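Local coordinates for protein Pab-dependent poly(a)-specific ribonuclease subunit PAN2 (PDB 4CZW) that is the catalytic subunit of the Pan2-Pan3 deadenylation complex, and probably shortens the poly(A) tails of mRNA with its metal-dependent exonuclease domain, at residues Y13-I18 with P337-L342; N44-Y49 with V120-A125. All blocks are in the same frame, centred on the assembly; numbering follows the deposited sequence.

Interaction 1: Y13-I18 with P337-L342; sequences YRICEI and PQKSHL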
ATOM      1  N   TYR A  13      -1.678   2.452 -22.390  1.00 44.59           N
ATOM      2  CA  TYR A  13      -0.441   2.701 -21.653  1.00 44.28           C
ATOM      3  C   TYR A  13      -0.227   4.177 -21.336  1.00 48.35           C
ATOM      4  O   TYR A  13       0.706   4.528 -20.618  1.00 44.44           O
ATOM      5  CB  TYR A  13       0.763   2.175 -22.438  1.00 45.62           C
ATOM      6  CG  TYR A  13       1.058   0.707 -22.225  1.00 48.24           C
ATOM      7  CD1 TYR A  13       1.786   0.279 -21.123  1.00 43.09           C
ATOM      8  CD2 TYR A  13       0.621  -0.248 -23.133  1.00 46.98           C
ATOM      9  CE1 TYR A  13       2.063  -1.060 -20.925  1.00 44.28           C
ATOM     10  CE2 TYR A  13       0.893  -1.589 -22.945  1.00 44.43           C
ATOM     11  CZ  TYR A  13       1.615  -1.990 -21.840  1.00 48.32           C
ATOM     12  OH  TYR A  13       1.888  -3.324 -21.648  1.00 41.71           O
ATOM     13  N   ARG A  14      -1.084   5.040 -21.874  1.00 46.82           N
ATOM     14  CA  ARG A  14      -0.925   6.480 -21.686  1.00 44.47           C
ATOM     15  C   ARG A  14      -1.433   6.942 -20.326  1.00 44.16           C
ATOM     16  O   ARG A  14      -2.105   6.195 -19.611  1.00 48.63           O
ATOM     17  CB  ARG A  14      -1.645   7.246 -22.796  1.00 51.20           C
ATOM     18  CG  ARG A  14      -1.086   6.982 -24.183  1.00 52.42           C
ATOM     19  CD  ARG A  14      -1.954   7.607 -25.259  1.00 66.00           C
ATOM     20  NE  ARG A  14      -1.565   7.160 -26.594  1.00 88.76           N
ATOM     21  CZ  ARG A  14      -2.310   7.320 -27.682  1.00 81.18           C
ATOM     22  NH1 ARG A  14      -3.492   7.915 -27.595  1.00 89.30           N
ATOM     23  NH2 ARG A  14      -1.878   6.881 -28.856  1.00 64.47           N
ATOM     24  N   ILE A  15      -1.101   8.182 -19.978  1.00 47.04           N
ATOM     25  CA  ILE A  15      -1.511   8.769 -18.708  1.00 51.34           C
ATOM     26  C   ILE A  15      -3.026   8.957 -18.635  1.00 49.85           C
ATOM     27  O   ILE A  15      -3.635   9.545 -19.528  1.00 41.90           O
ATOM     28  CB  ILE A  15      -0.831  10.132 -18.466  1.00 43.90           C
ATOM     29  CG1 ILE A  15       0.690   9.968 -18.369  1.00 58.72           C
ATOM     30  CG2 ILE A  15      -1.389  10.775 -17.209  1.00 42.41           C
ATOM     31  CD1 ILE A  15       1.420  11.226 -17.951  1.00 65.28           C
ATOM     32  N   CYS A  16      -3.626   8.454 -17.562  1.00 50.74           N
ATOM     33  CA  CYS A  16      -5.065   8.570 -17.368  1.00 51.99           C
ATOM     34  C   CYS A  16      -5.403   9.780 -16.503  1.00 57.72           C
ATOM     35  O   CYS A  16      -4.966   9.879 -15.357  1.00 56.12           O
ATOM     36  CB  CYS A  16      -5.622   7.293 -16.740  1.00 60.74           C
ATOM     37  SG  CYS A  16      -5.289   5.801 -17.699  1.00 74.20           S
ATOM     38  N   GLU A  17      -6.179  10.702 -17.066  1.00 72.47           N
ATOM     39  CA  GLU A  17      -6.563  11.918 -16.359  1.00 70.77           C
ATOM     40  C   GLU A  17      -7.900  11.773 -15.642  1.00 67.58           C
ATOM     41  O   GLU A  17      -8.841  11.183 -16.172  1.00 70.23           O
ATOM     42  CB  GLU A  17      -6.633  13.102 -17.326  1.00 77.51           C
ATOM     43  CG  GLU A  17      -5.291  13.728 -17.655  1.00 90.61           C
ATOM     44  CD  GLU A  17      -5.432  14.973 -18.511  1.00112.75           C
ATOM     45  OE1 GLU A  17      -6.407  15.055 -19.288  1.00120.83           O
ATOM     46  OE2 GLU A  17      -4.571  15.872 -18.402  1.00113.32           O
ATOM     47  N   ILE A  18      -7.970  12.318 -14.433  1.00 68.40           N
ATOM     48  CA  ILE A  18      -9.222  12.390 -13.693  1.00 72.31           C
ATOM     49  C   ILE A  18      -9.888  13.737 -13.952  1.00 75.77           C
ATOM     50  O   ILE A  18      -9.290  14.785 -13.716  1.00 72.03           O
ATOM     51  CB  ILE A  18      -9.004  12.209 -12.178  1.00 66.76           C
ATOM     52  CG1 ILE A  18      -8.336  10.862 -11.892  1.00 58.87           C
ATOM     53  CG2 ILE A  18     -10.325  12.324 -11.433  1.00 66.10           C
ATOM     54  CD1 ILE A  18      -8.090  10.601 -10.420  1.00 56.42           C
ATOM     55  N   PRO A 337       3.558  15.758 -25.800  1.00130.34           N
ATOM     56  CA  PRO A 337       4.782  16.388 -25.288  1.00118.49           C
ATOM     57  C   PRO A 337       5.655  15.410 -24.503  1.00115.57           C
ATOM     58  O   PRO A 337       5.130  14.553 -23.792  1.00111.69           O
ATOM     59  CB  PRO A 337       4.249  17.501 -24.382  1.00113.41           C
ATOM     60  CG  PRO A 337       2.932  16.998 -23.921  1.00115.76           C
ATOM     61  CD  PRO A 337       2.361  16.197 -25.061  1.00124.09           C
ATOM     62  N   GLN A 338       6.970  15.543 -24.638  1.00112.35           N
ATOM     63  CA  GLN A 338       7.898  14.586 -24.045  1.00105.11           C
ATOM     64  C   GLN A 338       7.802  14.554 -22.522  1.00103.22           C
ATOM     65  O   GLN A 338       7.861  15.589 -21.852  1.00106.15           O
ATOM     66  CB  GLN A 338       9.333  14.893 -24.485  1.00102.85           C
ATOM     67  CG  GLN A 338      10.089  13.684 -25.021  1.00110.61           C
ATOM     68  CD  GLN A 338      10.810  12.908 -23.936  1.00129.35           C
ATOM     69  OE1 GLN A 338      11.390  13.491 -23.019  1.00138.22           O
ATOM     70  NE2 GLN A 338      10.783  11.584 -24.038  1.00114.35           N
ATOM     71  N   LYS A 339       7.635  13.342 -21.997  1.00102.87           N
ATOM     72  CA  LYS A 339       7.488  13.098 -20.564  1.00 96.01           C
ATOM     73  C   LYS A 339       7.709  11.627 -20.242  1.00 87.63           C
ATOM     74  O   LYS A 339       8.355  10.906 -21.009  1.00118.69           O
ATOM     75  CB  LYS A 339       6.103  13.523 -20.070  1.00 89.79           C
ATOM     76  CG  LYS A 339       4.927  12.899 -20.828  1.00 90.07           C
ATOM     77  CD  LYS A 339       3.596  13.200 -20.138  1.00 99.33           C
ATOM     78  CE  LYS A 339       2.464  13.393 -21.142  1.00111.59           C
ATOM     79  NZ  LYS A 339       1.310  14.103 -20.515  1.00111.41           N
ATOM     80  N   SER A 340       7.157  11.191 -19.111  1.00 61.00           N
ATOM     81  CA  SER A 340       7.201   9.789 -18.701  1.00 52.45           C
ATOM     82  C   SER A 340       6.299   9.556 -17.489  1.00 50.72           C
ATOM     83  O   SER A 340       6.141  10.438 -16.649  1.00 56.97           O
ATOM     84  CB  SER A 340       8.643   9.352 -18.387  1.00 46.67           C
ATOM     85  OG  SER A 340       9.189  10.078 -17.300  1.00 82.82           O
ATOM     86  N   HIS A 341       5.694   8.376 -17.408  1.00 42.59           N
ATOM     87  CA  HIS A 341       4.993   7.961 -16.193  1.00 48.09           C
ATOM     88  C   HIS A 341       5.104   6.447 -16.057  1.00 41.04           C
ATOM     89  O   HIS A 341       5.531   5.768 -16.991  1.00 41.83           O
ATOM     90  CB  HIS A 341       3.525   8.403 -16.202  1.00 48.60           C
ATOM     91  CG  HIS A 341       2.596   7.409 -16.825  1.00 46.71           C
ATOM     92  ND1 HIS A 341       2.549   7.187 -18.183  1.00 46.41           N
ATOM     93  CD2 HIS A 341       1.674   6.583 -16.275  1.00 41.04           C
ATOM     94  CE1 HIS A 341       1.641   6.263 -18.443  1.00 42.50           C
ATOM     95  NE2 HIS A 341       1.095   5.881 -17.303  1.00 48.39           N
ATOM     96  N   LEU A 342       4.727   5.916 -14.899  1.00 40.31           N
ATOM     97  CA  LEU A 342       4.955   4.503 -14.623  1.00 37.66           C
ATOM     98  C   LEU A 342       3.678   3.668 -14.604  1.00 44.93           C
ATOM     99  O   LEU A 342       2.627   4.120 -14.149  1.00 45.58           O
ATOM    100  CB  LEU A 342       5.684   4.349 -13.289  1.00 28.52           C
ATOM    101  CG  LEU A 342       6.906   5.250 -13.119  1.00 41.76           C
ATOM    102  CD1 LEU A 342       7.477   5.126 -11.719  1.00 34.18           C
ATOM    103  CD2 LEU A 342       7.964   4.928 -14.162  1.00 39.02           C
TER
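The His341 ring is the tightly packed part of this contact. Ile15 lays CG1 over one face of the imidazole in a CH-pi contact, 3.6 Å from the ring centroid and 26° off the normal, displaced toward the rim on the ND1 side. At the ring edge, close to its plane, the carbonyl oxygen of Tyr13 lies 2.9 Å from CE1 of His341. The ring's rotation is further fixed from outside: NE2 of His341 hydrogen-bonds OD1 of Asn365, whose ND2 donates to Arg14 O, so one amide ties the histidine to the irregular N-terminal chain. This places residues 13-18 in the fold of the pseudo-USP domain: they run without regular structure past strand 339-347, a strand paired antiparallel on one side with 321-334 and on the other with 361-365. Away from the ring the contact loosens. The CD1 methyl of Ile15 meets the bent chain of Lys339 tip to tip, nearest at CD (3.7 Å), and both residues are largely solvent-exposed. Here Glu17 and Lys339 carry opposite charges, but OE2 of Glu17 stays 6.5 Å from NZ of Lys339, too far for a salt bridge.

Interaction 2: N44-Y49 with V120-A125; sequences NITNSY and VLEDIA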
ATOM      1  N   ASN A  44      -3.967  11.345  -8.832  1.00 53.61           N
ATOM      2  CA  ASN A  44      -4.070  12.783  -8.617  1.00 62.26           C
ATOM      3  C   ASN A  44      -3.493  13.193  -7.272  1.00 61.00           C
ATOM      4  O   ASN A  44      -3.952  14.147  -6.646  1.00 64.78           O
ATOM      5  CB  ASN A  44      -5.523  13.227  -8.715  1.00 64.95           C
ATOM      6  CG  ASN A  44      -6.422  12.500  -7.735  1.00 77.68           C
ATOM      7  OD1 ASN A  44      -6.225  11.320  -7.450  1.00 76.72           O
ATOM      8  ND2 ASN A  44      -7.417  13.206  -7.213  1.00 79.48           N
ATOM      9  N   ILE A  45      -2.482  12.454  -6.833  1.00 55.46           N
ATOM     10  CA  ILE A  45      -1.875  12.671  -5.530  1.00 50.09           C
ATOM     11  C   ILE A  45      -0.387  12.953  -5.698  1.00 58.22           C
ATOM     12  O   ILE A  45       0.232  12.499  -6.660  1.00 61.52           O
ATOM     13  CB  ILE A  45      -2.089  11.446  -4.610  1.00 53.18           C
ATOM     14  CG1 ILE A  45      -3.536  10.957  -4.714  1.00 58.23           C
ATOM     15  CG2 ILE A  45      -1.734  11.772  -3.166  1.00 57.26           C
ATOM     16  CD1 ILE A  45      -3.795   9.637  -4.027  1.00 53.29           C
ATOM     17  N   THR A  46       0.179  13.726  -4.777  1.00 57.21           N
ATOM     18  CA  THR A  46       1.614  13.968  -4.767  1.00 59.18           C
ATOM     19  C   THR A  46       2.344  12.643  -4.572  1.00 55.91           C
ATOM     20  O   THR A  46       1.920  11.815  -3.766  1.00 49.09           O
ATOM     21  CB  THR A  46       2.010  14.961  -3.658  1.00 67.84           C
ATOM     22  OG1 THR A  46       1.255  16.170  -3.809  1.00 80.03           O
ATOM     23  CG2 THR A  46       3.494  15.286  -3.730  1.00 65.45           C
ATOM     24  N   ASN A  47       3.425  12.448  -5.326  1.00 58.45           N
ATOM     25  CA  ASN A  47       4.208  11.214  -5.291  1.00 52.16           C
ATOM     26  C   ASN A  47       3.388   9.988  -5.685  1.00 52.92           C
ATOM     27  O   ASN A  47       3.583   8.901  -5.141  1.00 52.99           O
ATOM     28  CB  ASN A  47       4.821  11.003  -3.901  1.00 49.03           C
ATOM     29  CG  ASN A  47       5.669  12.178  -3.452  1.00 54.84           C
ATOM     30  OD1 ASN A  47       6.432  12.742  -4.234  1.00 50.42           O
ATOM     31  ND2 ASN A  47       5.534  12.553  -2.185  1.00 47.12           N
ATOM     32  N   SER A  48       2.479  10.163  -6.640  1.00 49.88           N
ATOM     33  CA  SER A  48       1.636   9.066  -7.106  1.00 51.53           C
ATOM     34  C   SER A  48       2.396   8.139  -8.050  1.00 46.83           C
ATOM     35  O   SER A  48       1.833   7.177  -8.576  1.00 41.80           O
ATOM     36  CB  SER A  48       0.382   9.603  -7.799  1.00 53.26           C
ATOM     37  OG  SER A  48       0.721  10.422  -8.905  1.00 66.98           O
ATOM     38  N   TYR A  49       3.676   8.431  -8.262  1.00 42.87           N
ATOM     39  CA  TYR A  49       4.544   7.563  -9.049  1.00 43.13           C
ATOM     40  C   TYR A  49       4.700   6.216  -8.352  1.00 40.76           C
ATOM     41  O   TYR A  49       5.057   5.216  -8.973  1.00 41.96           O
ATOM     42  CB  TYR A  49       5.916   8.211  -9.261  1.00 38.10           C
ATOM     43  CG  TYR A  49       6.768   8.281  -8.007  1.00 42.38           C
ATOM     44  CD1 TYR A  49       6.701   9.377  -7.157  1.00 39.39           C
ATOM     45  CD2 TYR A  49       7.644   7.252  -7.680  1.00 43.20           C
ATOM     46  CE1 TYR A  49       7.478   9.444  -6.013  1.00 40.11           C
ATOM     47  CE2 TYR A  49       8.420   7.308  -6.538  1.00 41.52           C
ATOM     48  CZ  TYR A  49       8.335   8.405  -5.710  1.00 42.41           C
ATOM     49  OH  TYR A  49       9.110   8.462  -4.575  1.00 47.14           O
ATOM     50  N   VAL A 120      12.986  10.728  -2.961  1.00 54.56           N
ATOM     51  CA  VAL A 120      11.734   9.993  -3.085  1.00 47.89           C
ATOM     52  C   VAL A 120      10.533  10.934  -3.090  1.00 52.30           C
ATOM     53  O   VAL A 120       9.387  10.497  -3.196  1.00 53.92           O
ATOM     54  CB  VAL A 120      11.570   8.968  -1.946  1.00 47.14           C
ATOM     55  CG1 VAL A 120      12.698   7.951  -1.985  1.00 44.84           C
ATOM     56  CG2 VAL A 120      11.529   9.673  -0.600  1.00 48.68           C
ATOM     57  N   LEU A 121      10.803  12.231  -2.972  1.00 53.92           N
ATOM     58  CA  LEU A 121       9.752  13.242  -3.004  1.00 47.87           C
ATOM     59  C   LEU A 121       9.873  14.087  -4.269  1.00 48.85           C
ATOM     60  O   LEU A 121      10.836  14.837  -4.431  1.00 52.68           O
ATOM     61  CB  LEU A 121       9.819  14.125  -1.756  1.00 49.00           C
ATOM     62  CG  LEU A 121       9.762  13.388  -0.415  1.00 48.50           C
ATOM     63  CD1 LEU A 121       9.921  14.359   0.745  1.00 49.57           C
ATOM     64  CD2 LEU A 121       8.467  12.599  -0.283  1.00 48.73           C
ATOM     65  N   GLU A 122       8.886  13.970  -5.153  1.00 60.71           N
ATOM     66  CA  GLU A 122       8.955  14.562  -6.488  1.00 65.81           C
ATOM     67  C   GLU A 122       9.067  16.088  -6.487  1.00 64.67           C
ATOM     68  O   GLU A 122       9.412  16.688  -7.506  1.00 65.59           O
ATOM     69  CB  GLU A 122       7.733  14.140  -7.311  1.00 60.05           C
ATOM     70  CG  GLU A 122       6.406  14.672  -6.789  1.00 75.34           C
ATOM     71  CD  GLU A 122       5.218  14.141  -7.569  1.00 76.84           C
ATOM     72  OE1 GLU A 122       5.428  13.338  -8.502  1.00 71.78           O
ATOM     73  OE2 GLU A 122       4.073  14.525  -7.247  1.00 71.53           O
ATOM     74  N   ASP A 123       8.777  16.713  -5.351  1.00 67.43           N
ATOM     75  CA  ASP A 123       8.865  18.164  -5.239  1.00 71.58           C
ATOM     76  C   ASP A 123      10.233  18.610  -4.733  1.00 65.61           C
ATOM     77  O   ASP A 123      10.656  19.740  -4.975  1.00 64.00           O
ATOM     78  CB  ASP A 123       7.768  18.699  -4.315  1.00 75.45           C
ATOM     79  CG  ASP A 123       6.378  18.514  -4.891  1.00 93.39           C
ATOM     80  OD1 ASP A 123       6.249  18.472  -6.132  1.00 91.76           O
ATOM     81  OD2 ASP A 123       5.416  18.414  -4.101  1.00112.22           O
ATOM     82  N   ILE A 124      10.921  17.714  -4.033  1.00 69.87           N
ATOM     83  CA  ILE A 124      12.199  18.042  -3.408  1.00 66.50           C
ATOM     84  C   ILE A 124      13.372  17.393  -4.146  1.00 71.46           C
ATOM     85  O   ILE A 124      14.430  18.006  -4.307  1.00 72.93           O
ATOM     86  CB  ILE A 124      12.219  17.610  -1.916  1.00 59.14           C
ATOM     87  CG1 ILE A 124      11.410  18.586  -1.054  1.00 64.68           C
ATOM     88  CG2 ILE A 124      13.641  17.531  -1.383  1.00 69.89           C
ATOM     89  CD1 ILE A 124       9.914  18.345  -1.064  1.00 83.73           C
ATOM     90  N   ALA A 125      13.162  16.162  -4.609  1.00 75.08           N
ATOM     91  CA  ALA A 125      14.219  15.346  -5.211  1.00 75.20           C
ATOM     92  C   ALA A 125      14.979  16.045  -6.336  1.00 73.11           C
ATOM     93  O   ALA A 125      14.433  16.894  -7.042  1.00 66.37           O
ATOM     94  CB  ALA A 125      13.631  14.040  -5.728  1.00 66.78           C
TER
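Asn47 and Glu122 exchange two nearly straight hydrogen bonds, each joining the backbone N-H of one residue to the side chain of the other. Asn47 N donates to OE2 of Glu122 (2.9 Å, N-H...O 173°), approaching from above the carboxylate plane. In return, Glu122 N donates to OD1 of Asn47 at 2.9 Å, in the plane of the amide carbonyl. CG of Glu122 sits between its own backbone N and carbonyl carbon (chi1 66°), and the extended chain beyond it carries the carboxylate across to the turn. A third bond runs from Tyr49 OH to the backbone oxygen of Val120 (2.5 Å), the donor lying above that carbonyl's plane.

Ile45 to Ser48 form a type II turn with Asn47 at its third position. The sequence here resembles the cysteine box of active USPs, with Ser48 probably where they carry the nucleophilic cysteine, in keeping with the predicted inactivity of this domain.

Around the polar centre, ND2 of Asn47 rests 3.5 Å from the CD2 methyl of Leu121. The CG2 methyl of Thr46 faces two acids, 3.6 Å from OE2 of Glu122 and 3.7 Å from OD2 of Asp123. Deeper, the Tyr49 side chain packs on Leu133 and Leu137 of helix 130-149, while Val120 touches Phe140 of the same helix.

An alanine in place of Glu122 would remove the carboxylate acceptor of Asn47 N and would probably loosen the turn against residues 120-125.

With backbone N-H groups or a backbone carbonyl in every bond, the two irregular segments are joined through their main chains as well as their side chains; the Asn47 N-H would be expected to stabilise the ionised form of Glu122.

Overall arrangement
Both contacts belong to the pseudo-USP domain, with centres 15 Å apart, and both segments of interaction 2 fall between those of interaction 1 along the chain. They touch at two points: CD1 of Ile18 packs 3.6 Å from OD1 of Asn44, and CD1 of Leu342 lies 3.7 Å from the backbone oxygen of Tyr49. Helix 130-149 packs against both contacts, with Leu342 on its Val134 on the side of interaction 1. Interaction 1 fastens the N-terminal chain to strand 339-347 near the surface; interaction 2 joins two partly buried loops by hydrogen bonds. Neither lies at the zinc sites or at the exonuclease residues inferred to bind catalytic metals.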